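Local structure of Atp-dependent DNA ligase (4D05) at residues M62-I68 and Q92-F98; P4-L8 and I30-W34; Q20-K26 and G154-Q160. The protein probably seals nicks in duplex DNA as a minimal ATP-dependent DNA ligase, passing through a covalent enzyme-adenylate intermediate. All blocks are in the same frame, centred on the assembly; numbering follows the deposited sequence. Where two conformers were deposited one is given.

Interaction 1: residues M62-I68 and Q92-F98. With AMP (adenosine monophosphate), chain H.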
loop_
_atom_site.group_PDB
_atom_site.type_symbol
_atom_site.label_atom_id
_atom_site.label_comp_id
_atom_site.label_asym_id
_atom_site.label_seq_id
_atom_site.Cartn_x
_atom_site.Cartn_y
_atom_site.Cartn_z
HETATM N N MSE A 62 -0.949 6.312 18.902
HETATM C CA MSE A 62 -0.089 5.641 17.939
HETATM C C MSE A 62 -0.863 5.175 16.697
HETATM O O MSE A 62 -2.003 4.746 16.798
HETATM C CB MSE A 62 0.599 4.391 18.583
HETATM C CG MSE A 62 1.459 4.748 19.853
HETATM SE SE MSE A 62 2.329 3.179 20.594
HETATM C CE MSE A 62 0.760 2.442 21.490
ATOM N N ASP A 63 -0.211 5.249 15.538
ATOM C CA ASP A 63 -0.736 4.736 14.275
ATOM C C ASP A 63 0.085 3.528 13.870
ATOM O O ASP A 63 1.280 3.601 13.888
ATOM C CB ASP A 63 -0.557 5.785 13.203
ATOM C CG ASP A 63 -1.832 6.318 12.699
ATOM O OD1 ASP A 63 -2.572 6.941 13.476
ATOM O OD2 ASP A 63 -2.088 6.154 11.493
ATOM N N GLY A 64 -0.561 2.417 13.509
ATOM C CA GLY A 64 0.165 1.223 13.132
ATOM C C GLY A 64 -0.670 0.259 12.327
ATOM O O GLY A 64 -1.823 0.546 11.956
ATOM N N GLU A 65 -0.051 -0.871 12.041
ATOM C CA GLU A 65 -0.721 -1.944 11.294
ATOM C C GLU A 65 -0.829 -3.165 12.213
ATOM O O GLU A 65 0.190 -3.596 12.772
ATOM C CB GLU A 65 0.130 -2.374 10.093
ATOM C CG GLU A 65 0.067 -1.476 8.904
ATOM C CD GLU A 65 -1.251 -1.451 8.141
ATOM O OE1 GLU A 65 -1.853 -2.511 7.800
ATOM O OE2 GLU A 65 -1.608 -0.344 7.740
ATOM N N LEU A 66 -2.028 -3.723 12.369
ATOM C CA LEU A 66 -2.155 -5.038 12.993
ATOM C C LEU A 66 -1.675 -6.021 11.929
ATOM O O LEU A 66 -2.203 -6.044 10.802
ATOM C CB LEU A 66 -3.595 -5.307 13.401
ATOM C CG LEU A 66 -4.174 -4.309 14.408
ATOM C CD1 LEU A 66 -5.660 -4.516 14.590
ATOM C CD2 LEU A 66 -3.473 -4.428 15.752
ATOM N N TRP A 67 -0.692 -6.840 12.278
ATOM C CA TRP A 67 -0.020 -7.663 11.285
ATOM C C TRP A 67 0.644 -8.848 11.953
ATOM O O TRP A 67 1.119 -8.771 13.097
ATOM C CB TRP A 67 1.022 -6.783 10.617
ATOM C CG TRP A 67 1.877 -7.342 9.502
ATOM C CD1 TRP A 67 1.565 -7.411 8.160
ATOM C CD2 TRP A 67 3.243 -7.776 9.615
ATOM N NE1 TRP A 67 2.673 -7.877 7.444
ATOM C CE2 TRP A 67 3.706 -8.079 8.318
ATOM C CE3 TRP A 67 4.119 -7.903 10.683
ATOM C CZ2 TRP A 67 5.004 -8.546 8.084
ATOM C CZ3 TRP A 67 5.408 -8.361 10.439
ATOM C CH2 TRP A 67 5.832 -8.658 9.150
ATOM N N ILE A 68 0.633 -9.970 11.245
ATOM C CA ILE A 68 1.247 -11.190 11.743
ATOM C C ILE A 68 2.561 -11.474 11.061
ATOM O O ILE A 68 3.590 -11.675 11.724
ATOM C CB ILE A 68 0.299 -12.379 11.567
ATOM C CG1 ILE A 68 -0.948 -12.171 12.437
ATOM C CG2 ILE A 68 0.974 -13.704 11.934
ATOM C CD1 ILE A 68 -2.085 -13.123 12.150
ATOM N N GLN A 92 -1.005 -13.893 18.223
ATOM C CA GLN A 92 -0.051 -13.897 17.116
ATOM C C GLN A 92 0.066 -12.554 16.403
ATOM O O GLN A 92 0.929 -12.384 15.530
ATOM C CB GLN A 92 -0.423 -14.951 16.118
ATOM C CG GLN A 92 -1.688 -14.711 15.411
ATOM C CD GLN A 92 -2.219 -16.016 14.820
ATOM O OE1 GLN A 92 -1.549 -16.676 13.979
ATOM N NE2 GLN A 92 -3.419 -16.414 15.271
ATOM N N ILE A 93 -0.814 -11.619 16.742
ATOM C CA ILE A 93 -0.802 -10.285 16.144
ATOM C C ILE A 93 0.227 -9.356 16.817
ATOM O O ILE A 93 0.458 -9.433 18.008
ATOM C CB ILE A 93 -2.226 -9.658 16.205
ATOM C CG1 ILE A 93 -3.194 -10.540 15.432
ATOM C CG2 ILE A 93 -2.229 -8.263 15.645
ATOM C CD1 ILE A 93 -4.595 -10.001 15.381
ATOM N N LYS A 94 0.859 -8.507 16.023
ATOM C CA LYS A 94 1.660 -7.415 16.525
ATOM C C LYS A 94 1.053 -6.127 15.986
ATOM O O LYS A 94 0.658 -6.048 14.802
ATOM C CB LYS A 94 3.117 -7.512 16.039
ATOM C CG LYS A 94 3.808 -8.759 16.537
ATOM C CD LYS A 94 4.925 -9.235 15.653
ATOM C CE LYS A 94 4.389 -9.771 14.320
ATOM N NZ LYS A 94 5.458 -10.493 13.621
ATOM N N PHE A 95 0.960 -5.128 16.863
ATOM C CA PHE A 95 0.668 -3.749 16.474
ATOM C C PHE A 95 1.988 -3.119 16.083
ATOM O O PHE A 95 2.849 -2.834 16.944
ATOM C CB PHE A 95 -0.012 -3.005 17.629
ATOM C CG PHE A 95 -0.523 -1.611 17.288
ATOM C CD1 PHE A 95 -1.137 -1.324 16.085
ATOM C CD2 PHE A 95 -0.396 -0.590 18.209
ATOM C CE1 PHE A 95 -1.616 -0.036 15.810
ATOM C CE2 PHE A 95 -0.879 0.672 17.946
ATOM C CZ PHE A 95 -1.471 0.962 16.728
HETATM N N MSE A 96 2.176 -2.987 14.774
HETATM C CA MSE A 96 3.409 -2.509 14.175
HETATM C C MSE A 96 3.271 -1.035 13.904
HETATM O O MSE A 96 2.571 -0.626 12.975
HETATM C CB MSE A 96 3.648 -3.244 12.825
HETATM C CG MSE A 96 3.687 -4.766 12.914
HETATM SE SE MSE A 96 5.182 -5.563 13.817
HETATM C CE MSE A 96 6.588 -4.912 12.632
ATOM N N ILE A 97 3.930 -0.214 14.724
ATOM C CA ILE A 97 3.671 1.216 14.660
ATOM C C ILE A 97 4.539 1.949 13.672
ATOM O O ILE A 97 5.717 1.610 13.483
ATOM C CB ILE A 97 3.705 1.846 16.054
ATOM C CG1 ILE A 97 5.106 1.809 16.667
ATOM C CG2 ILE A 97 2.661 1.126 16.938
ATOM C CD1 ILE A 97 5.229 2.624 17.976
ATOM N N PHE A 98 3.949 2.988 13.088
ATOM C CA PHE A 98 4.648 3.803 12.127
ATOM C C PHE A 98 4.443 5.318 12.343
ATOM O O PHE A 98 5.076 6.101 11.656
ATOM C CB PHE A 98 4.299 3.372 10.671
ATOM C CG PHE A 98 2.827 3.389 10.349
ATOM C CD1 PHE A 98 2.163 4.570 10.191
ATOM C CD2 PHE A 98 2.119 2.223 10.158
ATOM C CE1 PHE A 98 0.805 4.598 9.876
ATOM C CE2 PHE A 98 0.758 2.265 9.827
ATOM C CZ PHE A 98 0.127 3.459 9.686
HETATM P P AMP H . -1.298 0.168 0.311
HETATM O O1P AMP H . -1.599 0.932 -0.947
HETATM O O2P AMP H . -2.117 -1.002 0.823
HETATM O "O5'" AMP H . -1.064 1.249 1.449
HETATM C "C5'" AMP H . -0.621 0.710 2.673
HETATM C "C4'" AMP H . -1.456 1.344 3.743
HETATM O "O4'" AMP H . -1.056 0.909 5.025
HETATM C "C3'" AMP H . -1.241 2.817 3.655
HETATM O "O3'" AMP H . -2.557 3.376 3.789
HETATM C "C2'" AMP H . -0.369 3.140 4.834
HETATM O "O2'" AMP H . -0.967 4.372 5.245
HETATM C "C1'" AMP H . -0.411 1.910 5.790
HETATM N N9 AMP H . 0.961 1.341 6.018
HETATM C C8 AMP H . 1.422 0.062 5.916
HETATM N N7 AMP H . 2.751 -0.040 6.166
HETATM C C5 AMP H . 3.136 1.214 6.497
HETATM C C6 AMP H . 4.415 1.848 6.826
HETATM N N6 AMP H . 5.525 1.099 6.913
HETATM N N1 AMP H . 4.382 3.161 7.079
HETATM C C2 AMP H . 3.287 3.922 6.945
HETATM N N3 AMP H . 2.099 3.433 6.633
HETATM C C4 AMP H . 1.974 2.104 6.396
#
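Strands 62-67 and 94-98 form an antiparallel pair in one of the two sheets of the adenylation domain, and Glu-65 and Phe-98 on it line the AMP pocket. Glu-65 and Met-96, a selenomethionine, are a hydrogen-bonded pair, with Glu-65 N 2.8 Å from Met-96 O and a return bond from Met-96 N. Trp-67 and Lys-94 form the next such pair. Phe-98 N adds a nearly straight bond to Asp-63 O (176°).

The Phe-98 ring lies between backbone and nucleotide. Asp-63 O sits above the centre of one face, and the adenine covers the other, with AMP C2 3.5 Å from Phe-98 CG. Its CG stands between the backbone N and the carbonyl carbon (chi1 56°), which brings the ring back over Asp-63 and Gly-64. Glu-65 CG meets the ring edge in plane. A serine here would probably leave that face of the adenine without its cover and open a gap above Gly-64.

On the sheet face carrying Leu-66 and Phe-95, Phe-95 CE1 packs directly on Gly-64 CA at 3.5 Å, where the glycine has no side chain. On the other face Met-96 and Trp-67 make an oblique Met-aromatic contact. Lys-94 runs alongside Trp-67, bends at chi3 (-69°), and its NZ donates to Ile-68 O at 2.9 Å.

Interaction 2: residues P4-L8 and I30-W34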
loop_
_atom_site.group_PDB
_atom_site.type_symbol
_atom_site.label_atom_id
_atom_site.label_comp_id
_atom_site.label_asym_id
_atom_site.label_seq_id
_atom_site.Cartn_x
_atom_site.Cartn_y
_atom_site.Cartn_z
ATOM N N PRO A 4 -10.893 7.761 12.529
ATOM C CA PRO A 4 -9.828 8.405 13.287
ATOM C C PRO A 4 -9.060 9.436 12.464
ATOM O O PRO A 4 -9.062 9.354 11.242
ATOM C CB PRO A 4 -8.938 7.218 13.702
ATOM C CG PRO A 4 -9.223 6.148 12.723
ATOM C CD PRO A 4 -10.630 6.336 12.283
ATOM N N PRO A 5 -8.393 10.375 13.150
ATOM C CA PRO A 5 -7.720 11.559 12.588
ATOM C C PRO A 5 -6.363 11.144 12.107
ATOM O O PRO A 5 -5.347 11.371 12.765
ATOM C CB PRO A 5 -7.606 12.497 13.787
ATOM C CG PRO A 5 -7.413 11.555 14.932
ATOM C CD PRO A 5 -8.263 10.334 14.619
ATOM N N ILE A 6 -6.354 10.499 10.952
ATOM C CA ILE A 6 -5.130 9.911 10.438
ATOM C C ILE A 6 -4.548 10.518 9.143
ATOM O O ILE A 6 -5.262 11.080 8.284
ATOM C CB ILE A 6 -5.317 8.405 10.300
ATOM C CG1 ILE A 6 -6.465 8.060 9.340
ATOM C CG2 ILE A 6 -5.583 7.856 11.640
ATOM C CD1 ILE A 6 -6.543 6.605 8.962
ATOM N N GLN A 7 -3.233 10.380 9.005
ATOM C CA GLN A 7 -2.519 10.881 7.825
ATOM C C GLN A 7 -2.561 9.848 6.780
ATOM O O GLN A 7 -2.406 8.673 7.124
ATOM C CB GLN A 7 -1.047 11.106 8.151
ATOM C CG GLN A 7 -0.234 11.663 7.002
ATOM C CD GLN A 7 1.033 12.319 7.569
ATOM O OE1 GLN A 7 1.165 13.531 7.654
ATOM N NE2 GLN A 7 1.911 11.524 7.990
ATOM N N LEU A 8 -2.755 10.263 5.524
ATOM C CA LEU A 8 -2.803 9.358 4.395
ATOM C C LEU A 8 -1.677 9.578 3.358
ATOM O O LEU A 8 -1.185 10.704 3.116
ATOM C CB LEU A 8 -4.151 9.434 3.665
ATOM C CG LEU A 8 -5.448 9.381 4.478
ATOM C CD1 LEU A 8 -6.586 9.512 3.487
ATOM C CD2 LEU A 8 -5.594 8.079 5.331
ATOM N N ILE A 30 -4.049 -4.699 8.840
ATOM C CA ILE A 30 -5.226 -3.914 9.107
ATOM C C ILE A 30 -4.794 -2.686 9.892
ATOM O O ILE A 30 -4.222 -2.819 10.978
ATOM C CB ILE A 30 -6.246 -4.728 9.938
ATOM C CG1 ILE A 30 -6.833 -5.859 9.085
ATOM C CG2 ILE A 30 -7.375 -3.842 10.452
ATOM C CD1 ILE A 30 -7.686 -5.384 7.919
ATOM N N ARG A 31 -5.055 -1.503 9.339
ATOM C CA ARG A 31 -4.645 -0.292 10.014
ATOM C C ARG A 31 -5.414 -0.108 11.311
ATOM O O ARG A 31 -6.609 -0.371 11.368
ATOM C CB ARG A 31 -4.887 0.916 9.127
ATOM C CG ARG A 31 -4.225 2.158 9.684
ATOM C CD ARG A 31 -4.304 3.339 8.756
ATOM N NE ARG A 31 -3.684 4.494 9.371
ATOM C CZ ARG A 31 -3.032 5.440 8.715
ATOM N NH1 ARG A 31 -2.931 5.409 7.418
ATOM N NH2 ARG A 31 -2.502 6.427 9.384
ATOM N N ALA A 32 -4.730 0.356 12.349
ATOM C CA ALA A 32 -5.373 0.648 13.627
ATOM C C ALA A 32 -4.788 1.934 14.199
ATOM O O ALA A 32 -3.587 2.175 14.116
ATOM C CB ALA A 32 -5.194 -0.501 14.611
ATOM N N TYR A 33 -5.662 2.741 14.790
ATOM C CA TYR A 33 -5.290 3.938 15.497
ATOM C C TYR A 33 -5.512 3.679 16.978
ATOM O O TYR A 33 -6.618 3.344 17.416
ATOM C CB TYR A 33 -6.172 5.085 15.026
ATOM C CG TYR A 33 -6.029 6.365 15.798
ATOM C CD1 TYR A 33 -5.008 7.217 15.550
ATOM C CD2 TYR A 33 -6.960 6.740 16.739
ATOM C CE1 TYR A 33 -4.892 8.434 16.247
ATOM C CE2 TYR A 33 -6.858 7.927 17.431
ATOM C CZ TYR A 33 -5.807 8.754 17.196
ATOM O OH TYR A 33 -5.670 9.945 17.873
ATOM N N TRP A 34 -4.433 3.811 17.735
ATOM C CA TRP A 34 -4.490 3.727 19.197
ATOM C C TRP A 34 -4.659 5.101 19.765
ATOM O O TRP A 34 -3.816 5.978 19.590
ATOM C CB TRP A 34 -3.215 3.092 19.728
ATOM C CG TRP A 34 -3.021 3.130 21.209
ATOM C CD1 TRP A 34 -2.190 3.958 21.884
ATOM C CD2 TRP A 34 -3.640 2.291 22.197
ATOM N NE1 TRP A 34 -2.237 3.697 23.230
ATOM C CE2 TRP A 34 -3.117 2.674 23.453
ATOM C CE3 TRP A 34 -4.565 1.255 22.147
ATOM C CZ2 TRP A 34 -3.507 2.065 24.634
ATOM C CZ3 TRP A 34 -4.941 0.649 23.315
ATOM C CH2 TRP A 34 -4.418 1.055 24.546
#
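One backbone carbonyl, Gln-7 O, receives both terminal nitrogens of Arg-31. Arg-31 NH2 bonds it at 3.2 Å, in the carbonyl plane but 24° out of the guanidinium plane. The second bond, from Arg-31 NH1, is weak. The arginine chain is extended from CG to NE, with CG anti to the backbone N (chi1 -169°), and this carries the guanidinium across to the loop. Ile-6 comes from the opposite direction and covers one guanidinium face, with Ile-6 CD1 3.6 Å from Arg-31 NE. The charged partner of Arg-31 is Asp-63, in a salt bridge modelled too close to read exactly. The Arg-31 side chain also touches AMP.

Tyr-33 is packed by the prolines. Pro-5, the centre of an inverse gamma turn, lays its CD over one face of the ring in a CH-pi contact, 4.1 Å from the centroid of Tyr-33. Pro-4 CB lies 3.7 Å from Tyr-33 CD2, and Ile-6 CG2 approaches obliquely at Tyr-33 CD1.

The loop thus lies across side chains of strand 30-34. That strand runs between strands 39-40 and 62-67 in its sheet, while the loop leads into strand 8-11 of the other sheet of the domain.

Interaction 3: residues Q20-K26 and G154-Q160; sequences QYYVSEK and GLMLHHQ. With AMP (adenosine monophosphate), chain H.
Strands 21-26 and 154-159 run antiparallel, 4.0 Å apart at the closest approach of their axes, with hydrogen-bonded pairs at Tyr-22 with His-158 and Ser-24 with Met-156, a selenomethionine. Met-156 N reaches Ser-24 O at 2.8 Å. At the far end Gln-160 N bonds Gln-20 O almost straight (172°), nearly in line with the carbonyl. The side-chain amides of these two glutamines also meet, but weakly; Gln-160 OE1 is hydrogen-bonded to Lys-133 NZ.

The edge of the His-159 ring points at the face of Tyr-21 in a T-shaped pair, with planes 77° apart. His-159 CD2 lies 3.6 Å from Tyr-21 CZ. Gln-20 CB covers a face of the same imidazole, and His-159 ND1 is bonded to Asp-161 N. Val-23 and Leu-157 share the sheet face of Tyr-21. Leu-155 CD1 meets Val-23 CG1 beside them, and helix 137-149 covers Val-23 and Leu-155.

The opposite face, with Ser-24, Lys-26 and Met-156, meets the nucleotide. AMP N6 donates to two acceptors, Ser-24 OG and Glu-25 O, each at 2.9 Å. Met-156 CG lies 3.4 Å from AMP C6. The bend at chi2 turns Met-156 SE back to Lys-26 CG, at 3.9 Å. The lysine chain runs extended to CE and turns at chi4 (-70°) to the phosphate. Lys-26 NZ is covalently bonded to AMP P at 1.9 Å. This is the lysyl-adenylate of the nucleotidyltransferase active site, the intermediate typical of ATP-dependent DNA ligases.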
loop_
_atom_site.group_PDB
_atom_site.type_symbol
_atom_site.label_atom_id
_atom_site.label_comp_id
_atom_site.label_asym_id
_atom_site.label_seq_id
_atom_site.Cartn_x
_atom_site.Cartn_y
_atom_site.Cartn_z
ATOM N N GLN A 20 16.266 12.378 2.038
ATOM C CA GLN A 20 15.509 13.091 3.065
ATOM C C GLN A 20 14.395 12.235 3.633
ATOM O O GLN A 20 13.702 12.683 4.548
ATOM C CB GLN A 20 14.903 14.341 2.478
ATOM C CG GLN A 20 15.904 15.149 1.796
ATOM C CD GLN A 20 16.024 16.468 2.397
ATOM O OE1 GLN A 20 16.354 16.586 3.578
ATOM N NE2 GLN A 20 15.751 17.494 1.608
ATOM N N TYR A 21 14.228 11.017 3.113
ATOM C CA TYR A 21 13.103 10.173 3.530
ATOM C C TYR A 21 13.510 8.949 4.314
ATOM O O TYR A 21 14.458 8.246 3.955
ATOM C CB TYR A 21 12.331 9.685 2.307
ATOM C CG TYR A 21 11.696 10.804 1.584
ATOM C CD1 TYR A 21 12.447 11.607 0.737
ATOM C CD2 TYR A 21 10.360 11.100 1.762
ATOM C CE1 TYR A 21 11.886 12.661 0.098
ATOM C CE2 TYR A 21 9.791 12.159 1.116
ATOM C CZ TYR A 21 10.568 12.944 0.279
ATOM O OH TYR A 21 10.046 14.032 -0.377
ATOM N N TYR A 22 12.746 8.655 5.360
ATOM C CA TYR A 22 12.851 7.376 6.023
ATOM C C TYR A 22 12.047 6.338 5.242
ATOM O O TYR A 22 10.889 6.572 4.883
ATOM C CB TYR A 22 12.358 7.458 7.485
ATOM C CG TYR A 22 13.437 8.071 8.365
ATOM C CD1 TYR A 22 14.490 7.293 8.843
ATOM C CD2 TYR A 22 13.428 9.415 8.655
ATOM C CE1 TYR A 22 15.504 7.849 9.631
ATOM C CE2 TYR A 22 14.425 9.987 9.426
ATOM C CZ TYR A 22 15.459 9.202 9.904
ATOM O OH TYR A 22 16.447 9.799 10.677
ATOM N N VAL A 23 12.666 5.184 5.028
ATOM C CA VAL A 23 12.093 4.130 4.203
ATOM C C VAL A 23 11.772 2.936 5.078
ATOM O O VAL A 23 12.597 2.494 5.866
ATOM C CB VAL A 23 13.079 3.719 3.084
ATOM C CG1 VAL A 23 12.467 2.670 2.194
ATOM C CG2 VAL A 23 13.500 4.943 2.322
ATOM N N SER A 24 10.557 2.406 4.907
ATOM C CA SER A 24 10.095 1.283 5.687
ATOM C C SER A 24 9.335 0.328 4.774
ATOM O O SER A 24 8.947 0.679 3.668
ATOM C CB SER A 24 9.160 1.786 6.816
ATOM O OG SER A 24 8.028 2.433 6.266
ATOM N N GLU A 25 9.145 -0.891 5.240
ATOM C CA GLU A 25 8.356 -1.885 4.488
ATOM C C GLU A 25 6.867 -1.589 4.597
ATOM O O GLU A 25 6.315 -1.402 5.693
ATOM C CB GLU A 25 8.645 -3.289 5.019
ATOM C CG GLU A 25 7.934 -4.386 4.199
ATOM C CD GLU A 25 8.323 -5.792 4.575
ATOM O OE1 GLU A 25 9.420 -5.966 5.147
ATOM O OE2 GLU A 25 7.526 -6.737 4.292
ATOM N N LYS A 26 6.201 -1.542 3.454
ATOM C CA LYS A 26 4.749 -1.407 3.401
ATOM C C LYS A 26 4.147 -2.752 3.847
ATOM O O LYS A 26 4.370 -3.767 3.209
ATOM C CB LYS A 26 4.351 -1.101 1.959
ATOM C CG LYS A 26 2.891 -0.749 1.720
ATOM C CD LYS A 26 2.735 -0.432 0.226
ATOM C CE LYS A 26 1.375 0.245 -0.065
ATOM N NZ LYS A 26 0.376 -0.809 0.138
ATOM N N GLY A 154 5.814 -3.856 -0.531
ATOM C CA GLY A 154 6.417 -2.678 -1.112
ATOM C C GLY A 154 7.099 -1.859 -0.031
ATOM O O GLY A 154 7.451 -2.398 1.027
ATOM N N LEU A 155 7.299 -0.571 -0.323
ATOM C CA LEU A 155 7.955 0.338 0.620
ATOM C C LEU A 155 7.105 1.572 0.876
ATOM O O LEU A 155 6.230 1.920 0.085
ATOM C CB LEU A 155 9.315 0.794 0.049
ATOM C CG LEU A 155 10.302 -0.326 -0.220
ATOM C CD1 LEU A 155 11.554 0.200 -0.944
ATOM C CD2 LEU A 155 10.655 -0.955 1.075
HETATM N N MSE A 156 7.368 2.232 1.997
HETATM C CA MSE A 156 6.841 3.536 2.291
HETATM C C MSE A 156 7.984 4.499 2.561
HETATM O O MSE A 156 8.987 4.106 3.124
HETATM C CB MSE A 156 5.955 3.502 3.559
HETATM C CG MSE A 156 4.790 2.505 3.501
HETATM SE SE MSE A 156 3.368 3.065 2.254
HETATM C CE MSE A 156 3.085 4.883 2.948
ATOM N N LEU A 157 7.799 5.762 2.158
ATOM C CA LEU A 157 8.764 6.817 2.353
ATOM C C LEU A 157 8.100 7.946 3.159
ATOM O O LEU A 157 6.990 8.375 2.846
ATOM C CB LEU A 157 9.222 7.383 1.017
ATOM C CG LEU A 157 10.139 6.460 0.178
ATOM C CD1 LEU A 157 9.355 5.421 -0.623
ATOM C CD2 LEU A 157 10.969 7.257 -0.770
ATOM N N HIS A 158 8.809 8.456 4.159
ATOM C CA HIS A 158 8.254 9.539 4.978
ATOM C C HIS A 158 9.347 10.562 5.245
ATOM O O HIS A 158 10.393 10.237 5.792
ATOM C CB HIS A 158 7.722 8.941 6.273
ATOM C CG HIS A 158 6.813 9.850 7.039
ATOM N ND1 HIS A 158 6.011 9.387 8.059
ATOM C CD2 HIS A 158 6.589 11.177 6.957
ATOM C CE1 HIS A 158 5.293 10.383 8.538
ATOM N NE2 HIS A 158 5.648 11.492 7.913
ATOM N N HIS A 159 9.121 11.785 4.793
ATOM C CA HIS A 159 10.111 12.845 4.904
ATOM C C HIS A 159 10.474 13.098 6.372
ATOM O O HIS A 159 9.593 13.263 7.233
ATOM C CB HIS A 159 9.582 14.108 4.225
ATOM C CG HIS A 159 10.634 15.114 3.915
ATOM N ND1 HIS A 159 11.291 15.815 4.897
ATOM C CD2 HIS A 159 11.147 15.538 2.736
ATOM C CE1 HIS A 159 12.162 16.642 4.336
ATOM N NE2 HIS A 159 12.102 16.483 3.024
ATOM N N GLN A 160 11.780 13.143 6.637
ATOM C CA GLN A 160 12.291 13.300 8.019
ATOM C C GLN A 160 11.799 14.579 8.708
ATOM O O GLN A 160 11.708 14.622 9.935
ATOM C CB GLN A 160 13.836 13.236 8.028
ATOM C CG GLN A 160 14.467 14.366 7.272
ATOM C CD GLN A 160 15.928 14.132 6.971
ATOM O OE1 GLN A 160 16.518 13.162 7.424
ATOM N NE2 GLN A 160 16.512 15.013 6.179
HETATM P P AMP H . -1.298 0.168 0.311
HETATM O O1P AMP H . -1.599 0.932 -0.947
HETATM O O2P AMP H . -2.117 -1.002 0.823
HETATM O "O5'" AMP H . -1.064 1.249 1.449
HETATM C "C5'" AMP H . -0.621 0.710 2.673
HETATM C "C4'" AMP H . -1.456 1.344 3.743
HETATM O "O4'" AMP H . -1.056 0.909 5.025
HETATM C "C3'" AMP H . -1.241 2.817 3.655
HETATM O "O3'" AMP H . -2.557 3.376 3.789
HETATM C "C2'" AMP H . -0.369 3.140 4.834
HETATM O "O2'" AMP H . -0.967 4.372 5.245
HETATM C "C1'" AMP H . -0.411 1.910 5.790
HETATM N N9 AMP H . 0.961 1.341 6.018
HETATM C C8 AMP H . 1.422 0.062 5.916
HETATM N N7 AMP H . 2.751 -0.040 6.166
HETATM C C5 AMP H . 3.136 1.214 6.497
HETATM C C6 AMP H . 4.415 1.848 6.826
HETATM N N6 AMP H . 5.525 1.099 6.913
HETATM N N1 AMP H . 4.382 3.161 7.079
HETATM C C2 AMP H . 3.287 3.922 6.945
HETATM N N3 AMP H . 2.099 3.433 6.633
HETATM C C4 AMP H . 1.974 2.104 6.396
#

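Overall arrangement
Interactions 1 and 2 lie on one sheet, where strands 62-67 and 30-34 are neighbours, and their centres are about 11 Å apart. Leu-66 N probably bonds Ile-30 O, and the salt bridge of Asp-63 with Arg-31, modelled too close to be exact, also joins them. Interaction 3 belongs to the other sheet of the domain, its centre about 16 Å from that of interaction 1 and about 17 Å from that of interaction 2. Interactions 1 and 3 do not touch, but AMP bridges them: Phe-98 and Met-156 both pack against the adenine. Interaction 2 reaches the same nucleotide through Arg-31, and meets interaction 3 where Gln-7 NE2 lies 3.6 Å from His-158 CE1.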